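Local coordinates for DUF3822 family protein (Bacteroides thetaiotaomicron VPI-5482, PDB 3HRG) that is of unknown function but has an actin-like ATPase fold, as in the ASKHA superfamily of ATPases, at residues K162-I174 with N186-L200. Residues are numbered along the deposited sequence; the frame is centred on the assembly and turned at random. Where two conformers were deposited one is given.
Sequences KMYASVRKDAIDI and NSFECMQTEDRIYYL
Ile172 and Phe188 form a hydrogen-bonded antiparallel pair where strands 171-174 and 186-189 run side by side. Strands 162-167, 171-174 and 186-189 form an antiparallel meander, followed by helix 193-200, which packs on one sheet face. This β-β-β-α order opens the βββαβαβα topology of actin-like ATPase domains.

The backbone ladder is regular: Phe188 N lies 2.9 Å from Ile172 O, and Ile174 N gives Asn186 O a nearly straight bond of 175°.

The apolar contacts lie on the helix side. Ile172 CG1 is anti to the backbone N (chi1 -166°), which carries CD1 to Leu200 CG at 3.8 Å. Its other branch, CG2, meets Cys190 SG at 3.5 Å. Leu200 CD2 reaches Ala165 CB and the selenium of Met163. Ile174 CD1 touches both Phe188 CE1 and Leu200 CD2.

The polar contacts of the opposite face centre on Asp173. Arg168 grips its carboxylate side-on, NE to OD2 and NH2 to OD1. Ser187 OG donates to the same OD1 at 2.6 Å. Losing both oxygens to an alanine here would probably cost the Arg168 guanidinium this carboxylate partner and leave Ser187 OG free to turn.

Near the helix start, Arg196 NH1 bonds Ser223. Arg196 NE donates to a water that lies 2.8 Å from Cys190 O and 2.9 Å from Arg168 O. Val167 CG1 lies over one guanidinium face, 3.4 Å from Arg196 CZ.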
# COMPACT_ATOMS: atom_id res chain seq x y z
N LYS A 162 -12.75 -12.00 -5.93
CA LYS A 162 -12.38 -10.67 -6.37
C LYS A 162 -10.88 -10.45 -6.40
O LYS A 162 -10.15 -10.93 -5.53
CB LYS A 162 -13.08 -9.64 -5.48
CG LYS A 162 -14.63 -9.66 -5.66
CD LYS A 162 -15.32 -8.86 -4.67
CE LYS A 162 -16.82 -9.04 -4.72
NZ LYS A 162 -17.28 -10.35 -4.16
N MSE A 163 -10.44 -9.77 -7.45
CA MSE A 163 -9.05 -9.39 -7.61
C MSE A 163 -9.01 -7.87 -7.53
O MSE A 163 -9.69 -7.19 -8.33
CB MSE A 163 -8.50 -9.83 -8.98
CG MSE A 163 -7.07 -9.37 -9.19
SE MSE A 163 -6.26 -10.01 -10.84
CE MSE A 163 -6.24 -11.88 -10.47
N TYR A 164 -8.25 -7.33 -6.59
CA TYR A 164 -8.06 -5.87 -6.43
C TYR A 164 -6.63 -5.59 -6.85
O TYR A 164 -5.72 -6.20 -6.33
CB TYR A 164 -8.29 -5.40 -4.99
CG TYR A 164 -9.71 -5.59 -4.55
CD1 TYR A 164 -10.66 -4.61 -4.78
CD2 TYR A 164 -10.11 -6.76 -3.92
CE1 TYR A 164 -11.98 -4.78 -4.39
CE2 TYR A 164 -11.45 -6.94 -3.52
CZ TYR A 164 -12.37 -5.96 -3.78
OH TYR A 164 -13.68 -6.12 -3.38
N ALA A 165 -6.45 -4.70 -7.83
CA ALA A 165 -5.15 -4.33 -8.35
C ALA A 165 -4.91 -2.85 -8.13
O ALA A 165 -5.73 -2.01 -8.59
CB ALA A 165 -5.08 -4.68 -9.85
N SER A 166 -3.83 -2.52 -7.42
CA SER A 166 -3.42 -1.17 -7.13
C SER A 166 -2.24 -0.91 -8.06
O SER A 166 -1.14 -1.47 -7.89
CB SER A 166 -3.02 -1.00 -5.69
OG SER A 166 -2.63 0.32 -5.44
N VAL A 167 -2.46 -0.06 -9.04
CA VAL A 167 -1.46 0.22 -10.05
C VAL A 167 -0.58 1.40 -9.63
O VAL A 167 -1.09 2.47 -9.27
CB VAL A 167 -2.16 0.51 -11.37
CG1 VAL A 167 -1.13 0.82 -12.46
CG2 VAL A 167 -3.05 -0.67 -11.76
N ARG A 168 0.73 1.19 -9.64
CA ARG A 168 1.70 2.23 -9.34
C ARG A 168 2.51 2.44 -10.62
O ARG A 168 2.35 1.69 -11.57
CB ARG A 168 2.57 1.89 -8.12
CG ARG A 168 1.70 1.78 -6.86
CD ARG A 168 2.46 1.50 -5.57
NE ARG A 168 3.06 0.15 -5.50
CZ ARG A 168 4.33 -0.16 -5.75
NH1 ARG A 168 5.23 0.77 -6.09
NH2 ARG A 168 4.71 -1.43 -5.64
N LYS A 169 3.34 3.47 -10.63
CA LYS A 169 4.09 3.81 -11.85
C LYS A 169 5.00 2.66 -12.35
O LYS A 169 4.99 2.38 -13.55
CB LYS A 169 4.87 5.11 -11.68
CG LYS A 169 5.36 5.68 -12.99
CD LYS A 169 6.00 7.03 -12.78
CE LYS A 169 6.46 7.64 -14.09
NZ LYS A 169 7.30 8.86 -13.83
N ASP A 170 5.70 1.99 -11.45
CA ASP A 170 6.62 0.90 -11.85
C ASP A 170 6.23 -0.51 -11.34
O ASP A 170 7.00 -1.45 -11.48
CB ASP A 170 8.05 1.29 -11.43
CG ASP A 170 8.54 2.57 -12.11
OD1 ASP A 170 8.08 2.90 -13.23
OD2 ASP A 170 9.42 3.25 -11.54
N ALA A 171 5.01 -0.66 -10.83
CA ALA A 171 4.55 -1.93 -10.34
C ALA A 171 3.05 -2.00 -10.18
O ALA A 171 2.39 -0.98 -10.08
CB ALA A 171 5.22 -2.25 -8.99
N ILE A 172 2.55 -3.23 -10.14
CA ILE A 172 1.14 -3.49 -9.90
C ILE A 172 1.08 -4.42 -8.66
O ILE A 172 1.84 -5.40 -8.58
CB ILE A 172 0.46 -4.06 -11.15
CG1 ILE A 172 -1.07 -4.01 -11.01
CG2 ILE A 172 1.03 -5.48 -11.51
CD1 ILE A 172 -1.81 -4.18 -12.34
N ASP A 173 0.30 -4.03 -7.65
CA ASP A 173 0.11 -4.78 -6.41
C ASP A 173 -1.23 -5.48 -6.56
O ASP A 173 -2.25 -4.81 -6.86
CB ASP A 173 0.12 -3.83 -5.18
CG ASP A 173 1.40 -2.99 -5.06
OD1 ASP A 173 2.46 -3.43 -5.54
OD2 ASP A 173 1.34 -1.85 -4.50
N ILE A 174 -1.23 -6.81 -6.43
CA ILE A 174 -2.43 -7.62 -6.65
C ILE A 174 -2.84 -8.33 -5.36
O ILE A 174 -2.01 -9.00 -4.73
CB ILE A 174 -2.22 -8.62 -7.78
CG1 ILE A 174 -1.82 -7.91 -9.07
CG2 ILE A 174 -3.48 -9.50 -7.99
CD1 ILE A 174 -1.54 -8.84 -10.24
N ASN A 186 0.67 -10.14 -3.93
CA ASN A 186 2.02 -10.00 -4.50
C ASN A 186 2.09 -8.77 -5.39
O ASN A 186 1.08 -8.20 -5.79
CB ASN A 186 2.47 -11.26 -5.27
CG ASN A 186 3.98 -11.29 -5.50
OD1 ASN A 186 4.73 -10.81 -4.67
ND2 ASN A 186 4.42 -11.82 -6.63
N SER A 187 3.32 -8.35 -5.66
CA SER A 187 3.57 -7.20 -6.48
C SER A 187 4.51 -7.60 -7.61
O SER A 187 5.43 -8.41 -7.39
CB SER A 187 4.18 -6.11 -5.65
OG SER A 187 4.39 -4.95 -6.43
N PHE A 188 4.27 -7.03 -8.79
CA PHE A 188 5.07 -7.33 -9.97
C PHE A 188 5.54 -6.05 -10.63
O PHE A 188 4.76 -5.10 -10.85
CB PHE A 188 4.23 -8.14 -10.97
CG PHE A 188 3.57 -9.37 -10.39
CD1 PHE A 188 2.36 -9.28 -9.71
CD2 PHE A 188 4.16 -10.63 -10.52
CE1 PHE A 188 1.73 -10.42 -9.17
CE2 PHE A 188 3.55 -11.78 -9.98
CZ PHE A 188 2.33 -11.67 -9.30
N GLU A 189 6.82 -6.05 -10.99
CA GLU A 189 7.43 -4.92 -11.63
C GLU A 189 6.87 -4.83 -13.05
O GLU A 189 6.89 -5.82 -13.80
CB GLU A 189 8.94 -5.07 -11.68
CG GLU A 189 9.67 -3.85 -12.21
CD GLU A 189 11.18 -3.90 -12.04
OE1 GLU A 189 11.71 -4.85 -11.41
OE2 GLU A 189 11.83 -2.97 -12.55
N CYS A 190 6.34 -3.67 -13.39
CA CYS A 190 5.82 -3.43 -14.71
C CYS A 190 5.55 -1.95 -14.83
O CYS A 190 5.12 -1.31 -13.86
CB CYS A 190 4.58 -4.27 -15.04
SG CYS A 190 3.25 -4.36 -13.95
N MSE A 191 5.87 -1.46 -16.03
CA MSE A 191 5.85 -0.06 -16.42
C MSE A 191 4.75 0.31 -17.43
O MSE A 191 4.33 1.48 -17.50
CB MSE A 191 7.18 0.26 -17.16
CG MSE A 191 8.53 -0.52 -16.83
SE MSE A 191 9.66 -0.22 -15.22
CE MSE A 191 8.60 -1.14 -13.91
N GLN A 192 4.39 -0.65 -18.29
CA GLN A 192 3.44 -0.45 -19.36
C GLN A 192 2.33 -1.41 -19.45
O GLN A 192 2.34 -2.47 -18.82
CB GLN A 192 4.23 -0.36 -20.66
CG GLN A 192 5.03 -1.54 -21.02
CD GLN A 192 6.23 -1.13 -21.79
OE1 GLN A 192 6.35 0.01 -22.24
NE2 GLN A 192 7.17 -2.05 -21.91
N THR A 193 1.36 -1.00 -20.25
CA THR A 193 0.14 -1.71 -20.40
C THR A 193 0.30 -3.21 -20.67
O THR A 193 -0.36 -3.98 -19.99
CB THR A 193 -0.68 -1.07 -21.50
OG1 THR A 193 -0.76 0.34 -21.20
CG2 THR A 193 -2.03 -1.65 -21.53
N GLU A 194 1.16 -3.60 -21.61
CA GLU A 194 1.32 -5.04 -21.93
C GLU A 194 1.79 -5.86 -20.73
O GLU A 194 1.31 -6.96 -20.54
CB GLU A 194 2.24 -5.30 -23.15
CG GLU A 194 3.70 -4.97 -22.92
CD GLU A 194 4.55 -5.07 -24.19
OE1 GLU A 194 4.73 -6.17 -24.75
OE2 GLU A 194 5.07 -4.01 -24.60
N ASP A 195 2.70 -5.33 -19.91
CA ASP A 195 3.19 -6.02 -18.70
C ASP A 195 2.14 -6.08 -17.60
O ASP A 195 2.03 -7.06 -16.85
CB ASP A 195 4.31 -5.28 -18.02
CG ASP A 195 5.55 -5.20 -18.79
OD1 ASP A 195 5.79 -6.04 -19.67
OD2 ASP A 195 6.33 -4.29 -18.41
N ARG A 196 1.40 -4.98 -17.45
CA ARG A 196 0.35 -4.94 -16.44
C ARG A 196 -0.68 -6.03 -16.73
O ARG A 196 -1.07 -6.77 -15.83
CB ARG A 196 -0.32 -3.55 -16.43
CG ARG A 196 0.56 -2.46 -15.84
CD ARG A 196 -0.03 -1.07 -16.01
NE ARG A 196 0.76 -0.09 -15.29
CZ ARG A 196 0.65 1.23 -15.38
NH1 ARG A 196 -0.19 1.81 -16.25
NH2 ARG A 196 1.43 2.00 -14.62
N ILE A 197 -1.13 -6.10 -17.98
CA ILE A 197 -2.11 -7.10 -18.39
C ILE A 197 -1.54 -8.51 -18.20
O ILE A 197 -2.22 -9.42 -17.73
CB ILE A 197 -2.51 -6.94 -19.87
CG1 ILE A 197 -3.26 -5.63 -20.12
CG2 ILE A 197 -3.39 -8.09 -20.32
CD1 ILE A 197 -3.18 -5.20 -21.61
N TYR A 198 -0.28 -8.67 -18.57
CA TYR A 198 0.39 -9.95 -18.44
C TYR A 198 0.30 -10.52 -17.04
O TYR A 198 -0.10 -11.68 -16.85
CB TYR A 198 1.83 -9.80 -18.88
CG TYR A 198 2.66 -11.05 -18.80
CD1 TYR A 198 2.66 -11.98 -19.82
CD2 TYR A 198 3.49 -11.28 -17.71
CE1 TYR A 198 3.47 -13.11 -19.76
CE2 TYR A 198 4.31 -12.40 -17.64
CZ TYR A 198 4.28 -13.32 -18.66
OH TYR A 198 5.12 -14.41 -18.60
N TYR A 199 0.61 -9.69 -16.05
CA TYR A 199 0.57 -10.19 -14.66
C TYR A 199 -0.84 -10.37 -14.12
O TYR A 199 -1.09 -11.31 -13.38
CB TYR A 199 1.46 -9.34 -13.73
CG TYR A 199 2.93 -9.51 -14.02
CD1 TYR A 199 3.59 -10.71 -13.73
CD2 TYR A 199 3.68 -8.48 -14.58
CE1 TYR A 199 4.93 -10.89 -14.04
CE2 TYR A 199 5.00 -8.63 -14.86
CZ TYR A 199 5.64 -9.84 -14.60
OH TYR A 199 6.96 -9.96 -14.88
N LEU A 200 -1.77 -9.52 -14.52
CA LEU A 200 -3.16 -9.62 -14.08
C LEU A 200 -3.74 -10.92 -14.58
O LEU A 200 -4.34 -11.67 -13.82
CB LEU A 200 -3.98 -8.45 -14.58
CG LEU A 200 -3.73 -7.11 -13.88
CD1 LEU A 200 -4.30 -5.96 -14.69
CD2 LEU A 200 -4.31 -7.12 -12.48
O HOH W 1 2.44 -0.61 -13.30
O HOH W 2 4.49 3.43 -15.73